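Local coordinates for protein choline kinase (PDB 3MES) that probably transfers phosphate from ATP to choline, and perhaps to ethanolamine, as a magnesium-dependent kinase of the choline/ethanolamine kinase family, at residues 355-365 with 414-422; 194-205 with 287-295. All coordinates share one frame; numbering follows the deposited sequence.

Interaction 1 (355-365 with 414-422); sequences IMTKAVEVFTL and ILPLNSWLF
Lys358 lies across one face of the Trp420 indole, an instance of a long aliphatic chain used as an apolar surface while its charge stays near the ring. CB approaches CH2 of Trp420; CG is modelled too close to that atom to be trusted. Beyond it CD lies over the six-membered ring, and CE forms a CH-pi contact 3.6 Å from the six-membered ring centroid, only 12° off the normal. The bend at chi3 (-66°) keeps the end of the chain near the ring, where NZ makes an off-centre cation-pi contact, 4.3 Å from the same centroid. Leu421 CB covers the opposite face, so the indole is sandwiched. Its rotation is fixed at the edge as well, because NE1 donates to Ile414 O at 2.8 Å within its own segment, with the acceptor nearly in the ring plane.

Further along the chain the contact is mainly apolar. Ile414 CG2 sits against Lys358 O (3.3 Å) and Val362 CG2, and its CD1 against Glu361 CB at 3.6 Å, while the Glu361 carboxylate turns away to Tyr324 and Lys405. Val362 and Leu417 meet tip to tip, as do Leu365 and Leu415 through their CD1 atoms, 4.0 Å apart. No hydrogen bond crosses between the segments; apolar packing joined by a cation-pi contact holds the C-terminal tail, with its short 3-10 turn 417-419, against helix 351-362 and the start of helix 364-376 in the helical part of the kinase fold.

Interaction 2 (194-205 with 287-295); sequences KEPILFKRIYLW and EYSAINFAG
Arg201 meets Tyr288 through the one hydrogen bond between these segments that is not weak, a case of a helix side chain gripping a backbone carbonyl just before strand 290-293. NH1 donates to Tyr288 O at 2.9 Å and 168°, in the guanidinium plane and on a carbonyl lone pair; NH2 adds a weak second bond. The Arg201 chain leaves with chi1 at 176°, CG opposite the backbone N, and bends at chi3, which brings the guanidinium between Ile197 CG1 on one face and Tyr288 CD1 on the other. One helical turn on, Trp205 CH2 packs 3.7 Å from Tyr288 CE1, the two ring planes turned 85° apart.

At the other end, Pro196 passes close to the strand. Its CA makes a CH...O contact with Ile291 O at 3.5 Å, and Ile197 N gives the same oxygen a weak hydrogen bond. Ile197 CD1 touches Ala290 CB, while Leu198 lays CD2 3.4 Å from Asn292 OD1 and 3.7 Å from Phe293 CD2. Pro196 CB comes over a face of the Phe293 ring.

The second shell centres on Asn267, whose ND2 also donates to Tyr288 O and whose OD1 accepts from Asn292 ND2. Tyr288 is further placed by an edge-to-face contact with Trp371, and its side chain comes within about 4 Å of the bound N-propyl-tartramic acid. Around this core, strand 290-293 pairs antiparallel with 262-265 on its way into helix 294-303, and helix 198-214 packs through Ile202 and Trp205 on helix 364-376 and through Phe199 on helix 235-239.

The two contacts come in series along the chain, with interaction 2 closing before interaction 1 opens, and their centres lie about 19 Å apart. They nevertheless touch: Phe363, on the 355-365 segment, puts CE1 3.5 Å from Phe293 CB and 3.9 Å from Leu198 CD1, while its CB approaches Gly295 O. Helices 235-239 and 364-376 provide further common ground, each being part of or packed against both interactions. Interaction 2 lies nearer the centre of the chain, beside the ligand pocket, whereas interaction 1 is farther out, where the tail closes over the helices. Continuous packing thus joins the C-terminal end to the surroundings of the ligand-binding region.

Interaction 1 (355-365 with 414-422)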
loop_
_atom_site.group_PDB
_atom_site.type_symbol
_atom_site.label_atom_id
_atom_site.label_comp_id
_atom_site.label_asym_id
_atom_site.label_seq_id
_atom_site.Cartn_x
_atom_site.Cartn_y
_atom_site.Cartn_z
ATOM N N ILE B 355 0.796 -20.316 -13.590
ATOM C CA ILE B 355 1.899 -20.430 -14.539
ATOM C C ILE B 355 3.067 -19.512 -14.183
ATOM O O ILE B 355 4.220 -19.946 -14.147
ATOM C CB ILE B 355 1.443 -20.121 -15.974
ATOM C CG1 ILE B 355 0.560 -21.248 -16.508
ATOM C CG2 ILE B 355 2.644 -19.925 -16.883
ATOM C CD1 ILE B 355 0.127 -21.051 -17.943
ATOM N N MET B 356 2.765 -18.244 -13.922
ATOM C CA MET B 356 3.806 -17.260 -13.652
ATOM C C MET B 356 4.555 -17.570 -12.363
ATOM O O MET B 356 5.762 -17.356 -12.268
ATOM C CB MET B 356 3.225 -15.844 -13.599
ATOM C CG MET B 356 4.258 -14.779 -13.277
ATOM S SD MET B 356 3.642 -13.098 -13.472
ATOM C CE MET B 356 5.103 -12.152 -13.048
ATOM N N THR B 357 3.834 -18.074 -11.370
ATOM C CA THR B 357 4.450 -18.400 -10.091
ATOM C C THR B 357 5.562 -19.433 -10.254
ATOM O O THR B 357 6.643 -19.288 -9.686
ATOM C CB THR B 357 3.417 -18.916 -9.081
ATOM O OG1 THR B 357 2.391 -17.933 -8.906
ATOM C CG2 THR B 357 4.081 -19.191 -7.742
ATOM N N LYS B 358 5.297 -20.475 -11.035
ATOM C CA LYS B 358 6.283 -21.530 -11.236
ATOM C C LYS B 358 7.392 -21.075 -12.182
ATOM O O LYS B 358 8.540 -21.502 -12.061
ATOM C CB LYS B 358 5.613 -22.816 -11.737
ATOM C CG LYS B 358 4.967 -22.694 -13.104
ATOM C CD LYS B 358 3.784 -23.650 -13.257
ATOM C CE LYS B 358 4.225 -25.105 -13.242
ATOM N NZ LYS B 358 3.112 -26.015 -13.644
ATOM N N ALA B 359 7.044 -20.202 -13.120
ATOM C CA ALA B 359 8.028 -19.634 -14.035
ATOM C C ALA B 359 9.010 -18.738 -13.285
ATOM O O ALA B 359 10.213 -18.766 -13.547
ATOM C CB ALA B 359 7.337 -18.855 -15.148
ATOM N N VAL B 360 8.489 -17.948 -12.350
ATOM C CA VAL B 360 9.317 -17.041 -11.562
ATOM C C VAL B 360 10.356 -17.801 -10.746
ATOM O O VAL B 360 11.423 -17.270 -10.436
ATOM C CB VAL B 360 8.465 -16.182 -10.605
ATOM C CG1 VAL B 360 9.351 -15.488 -9.589
ATOM C CG2 VAL B 360 7.646 -15.172 -11.384
ATOM N N GLU B 361 10.037 -19.042 -10.395
ATOM C CA GLU B 361 10.952 -19.878 -9.620
ATOM C C GLU B 361 12.281 -20.067 -10.344
ATOM O O GLU B 361 13.338 -20.121 -9.720
ATOM C CB GLU B 361 10.318 -21.237 -9.319
ATOM C CG GLU B 361 9.298 -21.202 -8.196
ATOM C CD GLU B 361 9.912 -20.778 -6.874
ATOM O OE1 GLU B 361 9.729 -19.607 -6.483
ATOM O OE2 GLU B 361 10.588 -21.611 -6.233
ATOM N N VAL B 362 12.219 -20.168 -11.666
ATOM C CA VAL B 362 13.417 -20.362 -12.474
ATOM C C VAL B 362 14.410 -19.221 -12.277
ATOM O O VAL B 362 15.610 -19.445 -12.148
ATOM C CB VAL B 362 13.068 -20.476 -13.971
ATOM C CG1 VAL B 362 14.300 -20.212 -14.828
ATOM C CG2 VAL B 362 12.467 -21.842 -14.275
ATOM N N PHE B 363 13.898 -17.994 -12.252
ATOM C CA PHE B 363 14.743 -16.813 -12.128
ATOM C C PHE B 363 15.443 -16.704 -10.775
ATOM O O PHE B 363 16.266 -15.812 -10.573
ATOM C CB PHE B 363 13.931 -15.544 -12.398
ATOM C CG PHE B 363 13.590 -15.340 -13.846
ATOM C CD1 PHE B 363 14.488 -14.719 -14.701
ATOM C CD2 PHE B 363 12.374 -15.766 -14.353
ATOM C CE1 PHE B 363 14.179 -14.530 -16.036
ATOM C CE2 PHE B 363 12.058 -15.578 -15.687
ATOM C CZ PHE B 363 12.961 -14.959 -16.530
ATOM N N THR B 364 15.117 -17.604 -9.847
ATOM C CA THR B 364 15.745 -17.583 -8.528
ATOM C C THR B 364 17.232 -17.903 -8.636
ATOM O O THR B 364 18.043 -17.427 -7.834
ATOM C CB THR B 364 15.085 -18.584 -7.549
ATOM O OG1 THR B 364 15.164 -19.911 -8.084
ATOM C CG2 THR B 364 13.628 -18.223 -7.306
ATOM N N LEU B 365 17.583 -18.715 -9.629
ATOM C CA LEU B 365 18.969 -19.103 -9.841
ATOM C C LEU B 365 19.779 -17.919 -10.358
ATOM O O LEU B 365 20.960 -17.774 -10.039
ATOM C CB LEU B 365 19.056 -20.281 -10.815
ATOM C CG LEU B 365 18.216 -21.523 -10.487
ATOM C CD1 LEU B 365 18.329 -22.550 -11.598
ATOM C CD2 LEU B 365 18.619 -22.136 -9.150
ATOM N N ILE B 414 9.801 -28.080 -12.238
ATOM C CA ILE B 414 9.832 -26.733 -12.796
ATOM C C ILE B 414 10.896 -26.623 -13.884
ATOM O O ILE B 414 10.694 -25.951 -14.893
ATOM C CB ILE B 414 10.076 -25.668 -11.711
ATOM C CG1 ILE B 414 8.898 -25.635 -10.734
ATOM C CG2 ILE B 414 10.287 -24.303 -12.347
ATOM C CD1 ILE B 414 8.998 -24.552 -9.682
ATOM N N LEU B 415 12.030 -27.284 -13.668
ATOM C CA LEU B 415 13.060 -27.404 -14.695
ATOM C C LEU B 415 13.035 -28.808 -15.288
ATOM O O LEU B 415 12.838 -29.785 -14.566
ATOM C CB LEU B 415 14.446 -27.111 -14.118
ATOM C CG LEU B 415 14.797 -25.660 -13.791
ATOM C CD1 LEU B 415 16.164 -25.586 -13.126
ATOM C CD2 LEU B 415 14.755 -24.791 -15.044
ATOM N N PRO B 416 13.235 -28.913 -16.611
ATOM C CA PRO B 416 13.471 -27.773 -17.496
ATOM C C PRO B 416 12.177 -27.114 -17.973
ATOM O O PRO B 416 11.123 -27.750 -17.980
ATOM C CB PRO B 416 14.203 -28.407 -18.678
ATOM C CG PRO B 416 13.662 -29.800 -18.739
ATOM C CD PRO B 416 13.318 -30.199 -17.326
ATOM N N LEU B 417 12.266 -25.847 -18.369
ATOM C CA LEU B 417 11.102 -25.097 -18.839
ATOM C C LEU B 417 10.353 -25.823 -19.945
ATOM O O LEU B 417 9.126 -25.904 -19.926
ATOM C CB LEU B 417 11.515 -23.713 -19.349
ATOM C CG LEU B 417 11.646 -22.578 -18.337
ATOM C CD1 LEU B 417 10.345 -22.402 -17.567
ATOM C CD2 LEU B 417 12.806 -22.840 -17.393
ATOM N N ASN B 418 11.094 -26.339 -20.918
ATOM C CA ASN B 418 10.483 -26.926 -22.104
ATOM C C ASN B 418 9.639 -28.169 -21.829
ATOM O O ASN B 418 8.996 -28.697 -22.736
ATOM C CB ASN B 418 11.540 -27.218 -23.175
ATOM C CG ASN B 418 12.638 -28.143 -22.683
ATOM O OD1 ASN B 418 12.481 -28.845 -21.681
ATOM N ND2 ASN B 418 13.760 -28.151 -23.393
ATOM N N SER B 419 9.630 -28.630 -20.582
ATOM C CA SER B 419 8.875 -29.830 -20.231
ATOM C C SER B 419 7.464 -29.524 -19.727
ATOM O O SER B 419 6.688 -30.441 -19.464
ATOM C CB SER B 419 9.633 -30.672 -19.199
ATOM O OG SER B 419 9.703 -30.016 -17.945
ATOM N N TRP B 420 7.132 -28.242 -19.594
ATOM C CA TRP B 420 5.803 -27.858 -19.120
ATOM C C TRP B 420 5.303 -26.534 -19.699
ATOM O O TRP B 420 4.144 -26.424 -20.101
ATOM C CB TRP B 420 5.762 -27.819 -17.584
ATOM C CG TRP B 420 6.539 -26.688 -16.969
ATOM C CD1 TRP B 420 7.849 -26.705 -16.582
ATOM C CD2 TRP B 420 6.050 -25.375 -16.661
ATOM N NE1 TRP B 420 8.205 -25.486 -16.057
ATOM C CE2 TRP B 420 7.120 -24.652 -16.095
ATOM C CE3 TRP B 420 4.813 -24.742 -16.811
ATOM C CZ2 TRP B 420 6.990 -23.326 -15.680
ATOM C CZ3 TRP B 420 4.686 -23.425 -16.399
ATOM C CH2 TRP B 420 5.769 -22.732 -15.842
ATOM N N LEU B 421 6.181 -25.538 -19.745
ATOM C CA LEU B 421 5.799 -24.190 -20.165
ATOM C C LEU B 421 4.980 -24.161 -21.455
ATOM O O LEU B 421 4.046 -23.370 -21.586
ATOM C CB LEU B 421 7.039 -23.306 -20.314
ATOM C CG LEU B 421 6.792 -21.845 -20.698
ATOM C CD1 LEU B 421 5.909 -21.151 -19.668
ATOM C CD2 LEU B 421 8.109 -21.102 -20.868
ATOM N N PHE B 422 5.329 -25.022 -22.405
ATOM C CA PHE B 422 4.688 -24.998 -23.717
ATOM C C PHE B 422 3.543 -26.007 -23.841
ATOM O O PHE B 422 2.965 -26.166 -24.913
ATOM C CB PHE B 422 5.722 -25.232 -24.823
ATOM C CG PHE B 422 6.949 -24.375 -24.696
ATOM C CD1 PHE B 422 6.872 -23.002 -24.862
ATOM C CD2 PHE B 422 8.179 -24.941 -24.413
ATOM C CE1 PHE B 422 7.999 -22.209 -24.744
ATOM C CE2 PHE B 422 9.311 -24.155 -24.295
ATOM C CZ PHE B 422 9.220 -22.787 -24.460
#

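Interaction 2 (194-205 with 287-295)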
loop_
_atom_site.group_PDB
_atom_site.type_symbol
_atom_site.label_atom_id
_atom_site.label_comp_id
_atom_site.label_asym_id
_atom_site.label_seq_id
_atom_site.Cartn_x
_atom_site.Cartn_y
_atom_site.Cartn_z
ATOM N N LYS B 194 16.930 -1.507 -24.271
ATOM C CA LYS B 194 15.652 -2.210 -24.284
ATOM C C LYS B 194 15.822 -3.717 -24.072
ATOM O O LYS B 194 14.839 -4.457 -24.016
ATOM C CB LYS B 194 14.904 -1.939 -25.592
ATOM C CG LYS B 194 14.486 -0.485 -25.777
ATOM C CD LYS B 194 13.738 -0.286 -27.087
ATOM C CE LYS B 194 13.106 1.097 -27.165
ATOM N NZ LYS B 194 14.128 2.184 -27.207
ATOM N N GLU B 195 17.068 -4.165 -23.952
ATOM C CA GLU B 195 17.348 -5.581 -23.721
ATOM C C GLU B 195 17.538 -5.876 -22.238
ATOM O O GLU B 195 18.074 -5.051 -21.501
ATOM C CB GLU B 195 18.589 -6.025 -24.499
ATOM C CG GLU B 195 18.419 -6.005 -26.010
ATOM C CD GLU B 195 19.585 -6.650 -26.740
ATOM O OE1 GLU B 195 20.672 -6.787 -26.136
ATOM O OE2 GLU B 195 19.412 -7.023 -27.919
ATOM N N PRO B 196 17.104 -7.069 -21.799
ATOM C CA PRO B 196 17.270 -7.481 -20.412
ATOM C C PRO B 196 18.749 -7.499 -20.038
ATOM O O PRO B 196 19.602 -7.714 -20.896
ATOM C CB PRO B 196 16.695 -8.900 -20.393
ATOM C CG PRO B 196 16.750 -9.362 -21.809
ATOM C CD PRO B 196 16.520 -8.134 -22.630
ATOM N N ILE B 197 19.045 -7.281 -18.763
ATOM C CA ILE B 197 20.425 -7.146 -18.322
ATOM C C ILE B 197 20.950 -8.404 -17.634
ATOM O O ILE B 197 22.150 -8.532 -17.392
ATOM C CB ILE B 197 20.569 -5.953 -17.358
ATOM C CG1 ILE B 197 22.039 -5.561 -17.202
ATOM C CG2 ILE B 197 19.924 -6.275 -16.013
ATOM C CD1 ILE B 197 22.243 -4.269 -16.453
ATOM N N LEU B 198 20.049 -9.336 -17.335
ATOM C CA LEU B 198 20.382 -10.472 -16.480
ATOM C C LEU B 198 21.623 -11.247 -16.920
ATOM O O LEU B 198 22.458 -11.607 -16.091
ATOM C CB LEU B 198 19.183 -11.415 -16.317
ATOM C CG LEU B 198 18.717 -12.250 -17.509
ATOM C CD1 LEU B 198 17.752 -13.323 -17.038
ATOM C CD2 LEU B 198 18.079 -11.378 -18.579
ATOM N N PHE B 199 21.746 -11.499 -18.220
ATOM C CA PHE B 199 22.887 -12.249 -18.737
ATOM C C PHE B 199 24.139 -11.387 -18.867
ATOM O O PHE B 199 25.208 -11.761 -18.387
ATOM C CB PHE B 199 22.542 -12.909 -20.068
ATOM C CG PHE B 199 21.372 -13.846 -19.987
ATOM C CD1 PHE B 199 21.428 -14.972 -19.183
ATOM C CD2 PHE B 199 20.218 -13.604 -20.712
ATOM C CE1 PHE B 199 20.356 -15.838 -19.102
ATOM C CE2 PHE B 199 19.142 -14.469 -20.637
ATOM C CZ PHE B 199 19.212 -15.587 -19.831
ATOM N N LYS B 200 24.007 -10.240 -19.522
ATOM C CA LYS B 200 25.126 -9.317 -19.666
ATOM C C LYS B 200 25.801 -9.086 -18.322
ATOM O O LYS B 200 27.017 -9.228 -18.190
ATOM C CB LYS B 200 24.647 -7.978 -20.229
ATOM C CG LYS B 200 23.886 -8.086 -21.534
ATOM C CD LYS B 200 23.413 -6.718 -21.996
ATOM C CE LYS B 200 22.463 -6.833 -23.175
ATOM N NZ LYS B 200 22.011 -5.494 -23.645
ATOM N N ARG B 201 25.000 -8.725 -17.328
ATOM C CA ARG B 201 25.512 -8.425 -15.996
ATOM C C ARG B 201 26.265 -9.614 -15.407
ATOM O O ARG B 201 27.334 -9.448 -14.818
ATOM C CB ARG B 201 24.369 -7.994 -15.073
ATOM C CG ARG B 201 24.774 -7.745 -13.632
ATOM C CD ARG B 201 23.716 -6.933 -12.908
ATOM N NE ARG B 201 23.671 -5.556 -13.392
ATOM C CZ ARG B 201 22.728 -4.676 -13.068
ATOM N NH1 ARG B 201 21.736 -5.024 -12.260
ATOM N NH2 ARG B 201 22.775 -3.446 -13.559
ATOM N N ILE B 202 25.708 -10.811 -15.570
ATOM C CA ILE B 202 26.360 -12.019 -15.077
ATOM C C ILE B 202 27.718 -12.231 -15.738
ATOM O O ILE B 202 28.710 -12.501 -15.062
ATOM C CB ILE B 202 25.489 -13.275 -15.283
ATOM C CG1 ILE B 202 24.360 -13.311 -14.251
ATOM C CG2 ILE B 202 26.339 -14.529 -15.176
ATOM C CD1 ILE B 202 23.454 -14.521 -14.368
ATOM N N TYR B 203 27.760 -12.113 -17.061
ATOM C CA TYR B 203 29.014 -12.269 -17.786
ATOM C C TYR B 203 29.992 -11.168 -17.375
ATOM O O TYR B 203 31.175 -11.425 -17.140
ATOM C CB TYR B 203 28.781 -12.246 -19.300
ATOM C CG TYR B 203 27.819 -13.306 -19.790
ATOM C CD1 TYR B 203 26.890 -13.027 -20.785
ATOM C CD2 TYR B 203 27.831 -14.585 -19.248
ATOM C CE1 TYR B 203 26.007 -13.996 -21.230
ATOM C CE2 TYR B 203 26.956 -15.558 -19.686
ATOM C CZ TYR B 203 26.045 -15.260 -20.674
ATOM O OH TYR B 203 25.173 -16.231 -21.106
ATOM N N LEU B 204 29.484 -9.947 -17.276
ATOM C CA LEU B 204 30.303 -8.811 -16.883
ATOM C C LEU B 204 30.912 -9.020 -15.498
ATOM O O LEU B 204 32.104 -8.792 -15.291
ATOM C CB LEU B 204 29.466 -7.532 -16.887
ATOM C CG LEU B 204 30.215 -6.251 -17.233
ATOM C CD1 LEU B 204 30.489 -6.217 -18.729
ATOM C CD2 LEU B 204 29.416 -5.028 -16.797
ATOM N N TRP B 205 30.089 -9.451 -14.548
ATOM C CA TRP B 205 30.557 -9.654 -13.180
ATOM C C TRP B 205 31.365 -10.940 -13.030
ATOM O O TRP B 205 32.187 -11.061 -12.120
ATOM C CB TRP B 205 29.395 -9.616 -12.183
ATOM C CG TRP B 205 28.804 -8.249 -12.019
ATOM C CD1 TRP B 205 29.288 -7.081 -12.537
ATOM C CD2 TRP B 205 27.642 -7.897 -11.256
ATOM N NE1 TRP B 205 28.489 -6.028 -12.161
ATOM C CE2 TRP B 205 27.472 -6.502 -11.373
ATOM C CE3 TRP B 205 26.725 -8.625 -10.492
ATOM C CZ2 TRP B 205 26.424 -5.821 -10.754
ATOM C CZ3 TRP B 205 25.684 -7.950 -9.881
ATOM C CH2 TRP B 205 25.543 -6.561 -10.015
ATOM N N GLU B 287 20.660 1.723 -8.031
ATOM C CA GLU B 287 21.940 1.675 -8.734
ATOM C C GLU B 287 22.067 0.478 -9.682
ATOM O O GLU B 287 22.912 0.479 -10.573
ATOM C CB GLU B 287 23.116 1.704 -7.751
ATOM C CG GLU B 287 23.877 0.388 -7.643
ATOM C CD GLU B 287 25.256 0.557 -7.021
ATOM O OE1 GLU B 287 26.220 -0.045 -7.544
ATOM O OE2 GLU B 287 25.379 1.294 -6.016
ATOM N N TYR B 288 21.233 -0.541 -9.492
ATOM C CA TYR B 288 21.275 -1.726 -10.351
ATOM C C TYR B 288 20.041 -1.816 -11.248
ATOM O O TYR B 288 19.794 -2.843 -11.878
ATOM C CB TYR B 288 21.400 -3.003 -9.515
ATOM C CG TYR B 288 22.608 -3.037 -8.605
ATOM C CD1 TYR B 288 23.867 -3.346 -9.102
ATOM C CD2 TYR B 288 22.487 -2.766 -7.249
ATOM C CE1 TYR B 288 24.976 -3.378 -8.275
ATOM C CE2 TYR B 288 23.590 -2.795 -6.413
ATOM C CZ TYR B 288 24.832 -3.104 -6.933
ATOM O OH TYR B 288 25.930 -3.138 -6.104
ATOM N N SER B 289 19.270 -0.736 -11.304
ATOM C CA SER B 289 18.023 -0.740 -12.061
ATOM C C SER B 289 18.253 -0.623 -13.564
ATOM O O SER B 289 19.050 0.195 -14.022
ATOM C CB SER B 289 17.092 0.365 -11.566
ATOM O OG SER B 289 16.765 0.157 -10.201
ATOM N N ALA B 290 17.542 -1.456 -14.318
ATOM C CA ALA B 290 17.660 -1.513 -15.770
ATOM C C ALA B 290 16.621 -2.490 -16.313
ATOM O O ALA B 290 16.083 -3.310 -15.565
ATOM C CB ALA B 290 19.059 -1.948 -16.171
ATOM N N ILE B 291 16.330 -2.404 -17.606
ATOM C CA ILE B 291 15.371 -3.321 -18.202
ATOM C C ILE B 291 15.782 -4.757 -17.902
ATOM O O ILE B 291 16.969 -5.081 -17.882
ATOM C CB ILE B 291 15.248 -3.134 -19.725
ATOM C CG1 ILE B 291 14.762 -1.722 -20.050
ATOM C CG2 ILE B 291 14.296 -4.171 -20.309
ATOM C CD1 ILE B 291 13.343 -1.450 -19.602
ATOM N N ASN B 292 14.793 -5.615 -17.673
ATOM C CA ASN B 292 15.056 -7.000 -17.311
ATOM C C ASN B 292 13.756 -7.791 -17.288
ATOM O O ASN B 292 12.668 -7.209 -17.290
ATOM C CB ASN B 292 15.735 -7.059 -15.939
ATOM C CG ASN B 292 16.336 -8.422 -15.633
ATOM O OD1 ASN B 292 16.341 -9.320 -16.475
ATOM N ND2 ASN B 292 16.851 -8.578 -14.418
ATOM N N PHE B 293 13.865 -9.117 -17.279
ATOM C CA PHE B 293 12.689 -9.968 -17.166
ATOM C C PHE B 293 11.983 -9.712 -15.839
ATOM O O PHE B 293 12.611 -9.746 -14.782
ATOM C CB PHE B 293 13.068 -11.450 -17.287
ATOM C CG PHE B 293 13.375 -11.890 -18.694
ATOM C CD1 PHE B 293 12.461 -11.686 -19.715
ATOM C CD2 PHE B 293 14.568 -12.525 -18.992
ATOM C CE1 PHE B 293 12.738 -12.096 -21.012
ATOM C CE2 PHE B 293 14.850 -12.940 -20.283
ATOM C CZ PHE B 293 13.935 -12.726 -21.294
ATOM N N ALA B 294 10.681 -9.452 -15.896
ATOM C CA ALA B 294 9.902 -9.210 -14.684
ATOM C C ALA B 294 10.163 -10.282 -13.632
ATOM O O ALA B 294 10.302 -9.979 -12.450
ATOM C CB ALA B 294 8.415 -9.136 -15.010
ATOM N N GLY B 295 10.232 -11.537 -14.074
ATOM C CA GLY B 295 10.457 -12.664 -13.172
ATOM C C GLY B 295 11.786 -12.591 -12.442
ATOM O O GLY B 295 11.910 -13.046 -11.305
#